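Local structure of peptidoglycan DD-endopeptidase ShyB (Vibrio cholerae, 2GU1) at residues F172-K176 and G177-A181; F237-P240 and I241-V245. The protein hydrolyses the peptide cross-links between neighbouring peptidoglycan strands as a zinc-dependent DD-endopeptidase of the M23B family, probably making room for new glycan during cell wall expansion. All coordinates share one frame; numbering follows the deposited sequence.

In the fold
The two contacts are both tight turns, one in each of two parts of the chain. Contact 1 (172-181) closes the hairpin between strands 160-173 and 179-183, in the region matching the Csd3 second domain and away from the zinc site. Contact 2 (237-245) belongs to the M23 peptidase region and leads from strand 235-237, which carries the zinc ligand Asp236, to strand 244-246. Its Thr239 side chain lies about 8 Å from that of Asp236, about 9 Å from that of the ligand His313 and about 11 Å from the zinc ion. The contact centres are about 46 Å apart, with nearest atoms about 30 Å apart, and the two do not touch.

Contact 1: residues F172-K176 and G177-A181; sequences FKLAK and GDVSA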
# COMPACT_ATOMS: atom_id res chain seq x y z
N PHE A 172 -14.59 -17.13 16.39
CA PHE A 172 -14.67 -18.57 16.22
C PHE A 172 -15.43 -19.21 17.38
O PHE A 172 -15.13 -18.94 18.54
CB PHE A 172 -13.27 -19.20 16.13
CG PHE A 172 -12.58 -18.98 14.81
CD1 PHE A 172 -11.94 -17.78 14.52
CD2 PHE A 172 -12.57 -19.99 13.85
CE1 PHE A 172 -11.29 -17.59 13.30
CE2 PHE A 172 -11.93 -19.80 12.62
CZ PHE A 172 -11.29 -18.60 12.34
N LYS A 173 -16.41 -20.03 17.05
CA LYS A 173 -17.18 -20.73 18.06
C LYS A 173 -16.49 -22.09 18.17
O LYS A 173 -16.78 -23.00 17.40
CB LYS A 173 -18.63 -20.90 17.61
CG LYS A 173 -19.21 -19.70 16.84
CD LYS A 173 -18.98 -18.35 17.54
CE LYS A 173 -19.70 -18.25 18.88
NZ LYS A 173 -19.16 -19.20 19.90
N LEU A 174 -15.56 -22.20 19.11
CA LEU A 174 -14.80 -23.43 19.30
C LEU A 174 -15.24 -24.26 20.50
O LEU A 174 -15.68 -23.72 21.52
CB LEU A 174 -13.31 -23.10 19.45
CG LEU A 174 -12.44 -22.87 18.22
CD1 LEU A 174 -13.24 -22.29 17.08
CD2 LEU A 174 -11.29 -21.95 18.61
N ALA A 175 -15.10 -25.57 20.38
CA ALA A 175 -15.45 -26.47 21.46
C ALA A 175 -14.37 -26.31 22.53
O ALA A 175 -14.63 -26.43 23.72
CB ALA A 175 -15.49 -27.91 20.96
N LYS A 176 -13.15 -26.02 22.07
CA LYS A 176 -12.00 -25.85 22.96
C LYS A 176 -11.83 -24.41 23.45
O LYS A 176 -10.74 -24.02 23.87
CB LYS A 176 -10.73 -26.31 22.24
CG LYS A 176 -10.84 -27.71 21.64
CD LYS A 176 -9.59 -28.14 20.88
CE LYS A 176 -8.41 -28.35 21.82
NZ LYS A 176 -7.22 -28.90 21.10
N GLY A 177 -12.91 -23.63 23.39
CA GLY A 177 -12.85 -22.24 23.84
C GLY A 177 -13.07 -21.23 22.73
O GLY A 177 -12.34 -21.23 21.73
N ASP A 178 -14.05 -20.35 22.89
CA ASP A 178 -14.36 -19.33 21.89
C ASP A 178 -13.30 -18.24 21.81
O ASP A 178 -12.75 -17.81 22.83
CB ASP A 178 -15.72 -18.69 22.18
CG ASP A 178 -16.86 -19.67 22.03
OD1 ASP A 178 -18.01 -19.30 22.35
OD2 ASP A 178 -16.61 -20.81 21.58
N VAL A 179 -13.03 -17.78 20.59
CA VAL A 179 -12.05 -16.72 20.36
C VAL A 179 -12.62 -15.66 19.43
O VAL A 179 -13.32 -15.98 18.46
CB VAL A 179 -10.77 -17.29 19.71
CG1 VAL A 179 -9.69 -16.22 19.70
CG2 VAL A 179 -10.30 -18.52 20.47
N SER A 180 -12.34 -14.39 19.71
CA SER A 180 -12.83 -13.31 18.86
C SER A 180 -11.88 -12.12 18.87
O SER A 180 -11.27 -11.80 19.89
CB SER A 180 -14.23 -12.89 19.30
OG SER A 180 -14.22 -12.33 20.60
N ALA A 181 -11.76 -11.46 17.72
CA ALA A 181 -10.89 -10.30 17.58
C ALA A 181 -11.62 -9.21 16.81
O ALA A 181 -12.44 -9.51 15.93
CB ALA A 181 -9.60 -10.69 16.86
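Asp178 OD1 takes Lys173 NZ, from the end of the facing strand, in a salt bridge of 2.7 Å. The ammonium group comes from above the carboxylate plane, 67° out of it. The lysine stem starts away from its partner and returns because it bends at chi2, chi3 and chi4, which curls NZ back toward the carboxylate. Asp178 OD2 accepts a weak hydrogen bond from Leu174 N at 3.0 Å, at the first residue of the turn. Aspartate suits this place, since its short side chain can reach a lysine and a backbone N-H together.

Leu174 CB fits closely against Gly177 O, at 3.1 Å, while its CD2 packs on Val179 CG2 at 4.0 Å. With Val179 CG1 anti to the backbone N (chi1 -171°), it is CG2 that meets the leucine. Val179 also rests on Met132 of helix 122-132, while the ring of Phe172, on the same sheet face, meets Phe111 edge-to-face.

Phe172 and Val179 form an antiparallel hydrogen-bonded pair, with Phe172 N to Val179 O at 2.7 Å and Val179 N to Phe172 O at 3.2 Å. Beyond it, a weak bond of 3.3 Å from Gly177 N to Leu174 O closes a type I turn. Gly177 has positive phi (114°), where a side chain would collide with Lys176 O. The whole is a beta hairpin, joining adjacent strands of an antiparallel five-stranded sheet.

Contact 2: residues F237-P240 and I241-V245; sequences FATP and IGAPV
Pro240 and Ala243 meet both through the backbone and through their side chains. Ala243 N donates to Pro240 O at 3.1 Å, approaching from above the carbonyl plane, 41° out of it. Beside this bond the Ala243 methyl lies against the proline ring, its CB 3.7 Å from Pro240 CD. The same methyl carbon, Ala243 CB, lies 3.9 Å from Thr239 CB, with Thr239 CG2 slightly farther off, so one methyl touches both residues. Alanine fits because its CB is directed toward the preceding segment and a methyl is small enough to sit this close to the proline ring. Proline suits its own place: the turn uses its carbonyl O and needs no N-H from it, and its ring offers CD as a surface for the methyl.

The hydrogen bond closes a type II beta turn from Pro240 to Ala243, with Ile241 and Gly242 at its corners. Gly242 adopts phi 100°, psi -10°, the third-position geometry of this turn, in which a side chain would be pressed against the carbonyl of Ile241. This connection belongs to the M23 peptidase region and links strand 235-237, where the zinc ligand Asp236 sits, to strand 244-246.

Just upstream, Thr239 N bonds to Phe237 O at 2.9 Å, making an inverse gamma turn centred on Ala238 that redirects the chain as it leaves the strand. The buried Thr239 side chain touches Leu312 and Ala301. Farther out, backbone hydrogen bonds join both Gly242 and Ala243 to Ala301, and Phe237 to Leu312 at the start of strand 312-318, which supplies the zinc ligand His313.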
# COMPACT_ATOMS: atom_id res chain seq x y z
N PHE A 237 15.78 10.73 6.33
CA PHE A 237 16.79 10.51 7.37
C PHE A 237 18.18 10.69 6.77
O PHE A 237 18.44 10.30 5.62
CB PHE A 237 16.66 9.10 7.98
CG PHE A 237 15.41 8.90 8.79
CD1 PHE A 237 15.24 9.57 10.00
CD2 PHE A 237 14.38 8.08 8.32
CE1 PHE A 237 14.06 9.41 10.74
CE2 PHE A 237 13.21 7.91 9.05
CZ PHE A 237 13.04 8.58 10.26
N ALA A 238 19.08 11.30 7.55
CA ALA A 238 20.44 11.58 7.11
C ALA A 238 21.33 10.35 7.14
O ALA A 238 22.19 10.21 8.02
CB ALA A 238 21.04 12.68 7.97
N THR A 239 21.14 9.46 6.18
CA THR A 239 21.93 8.23 6.10
C THR A 239 23.02 8.29 5.05
O THR A 239 22.84 8.84 3.97
CB THR A 239 21.06 7.02 5.73
OG1 THR A 239 20.30 7.33 4.56
CG2 THR A 239 20.13 6.66 6.86
N PRO A 240 24.19 7.72 5.37
CA PRO A 240 25.29 7.71 4.40
C PRO A 240 24.89 6.58 3.44
O PRO A 240 24.11 5.71 3.82
CB PRO A 240 26.50 7.29 5.23
CG PRO A 240 26.12 7.68 6.64
CD PRO A 240 24.67 7.30 6.70
N ILE A 241 25.40 6.60 2.21
CA ILE A 241 25.09 5.52 1.29
C ILE A 241 25.68 4.28 1.97
O ILE A 241 26.81 4.32 2.45
CB ILE A 241 25.80 5.73 -0.07
CG1 ILE A 241 25.28 7.01 -0.72
CG2 ILE A 241 25.57 4.53 -0.97
CD1 ILE A 241 25.97 7.38 -2.04
N GLY A 242 24.91 3.19 2.02
CA GLY A 242 25.41 1.97 2.64
C GLY A 242 24.93 1.73 4.06
O GLY A 242 25.14 0.65 4.62
N ALA A 243 24.29 2.72 4.67
CA ALA A 243 23.78 2.56 6.03
C ALA A 243 22.66 1.54 6.02
O ALA A 243 21.85 1.50 5.10
CB ALA A 243 23.27 3.89 6.57
N PRO A 244 22.60 0.68 7.06
CA PRO A 244 21.54 -0.33 7.12
C PRO A 244 20.16 0.29 7.31
O PRO A 244 19.99 1.27 8.05
CB PRO A 244 21.96 -1.20 8.30
CG PRO A 244 22.64 -0.21 9.21
CD PRO A 244 23.50 0.56 8.21
N VAL A 245 19.17 -0.30 6.64
CA VAL A 245 17.78 0.14 6.70
C VAL A 245 17.01 -1.05 7.24
O VAL A 245 17.21 -2.17 6.78
CB VAL A 245 17.26 0.51 5.29
CG1 VAL A 245 15.78 0.86 5.34
CG2 VAL A 245 18.06 1.67 4.73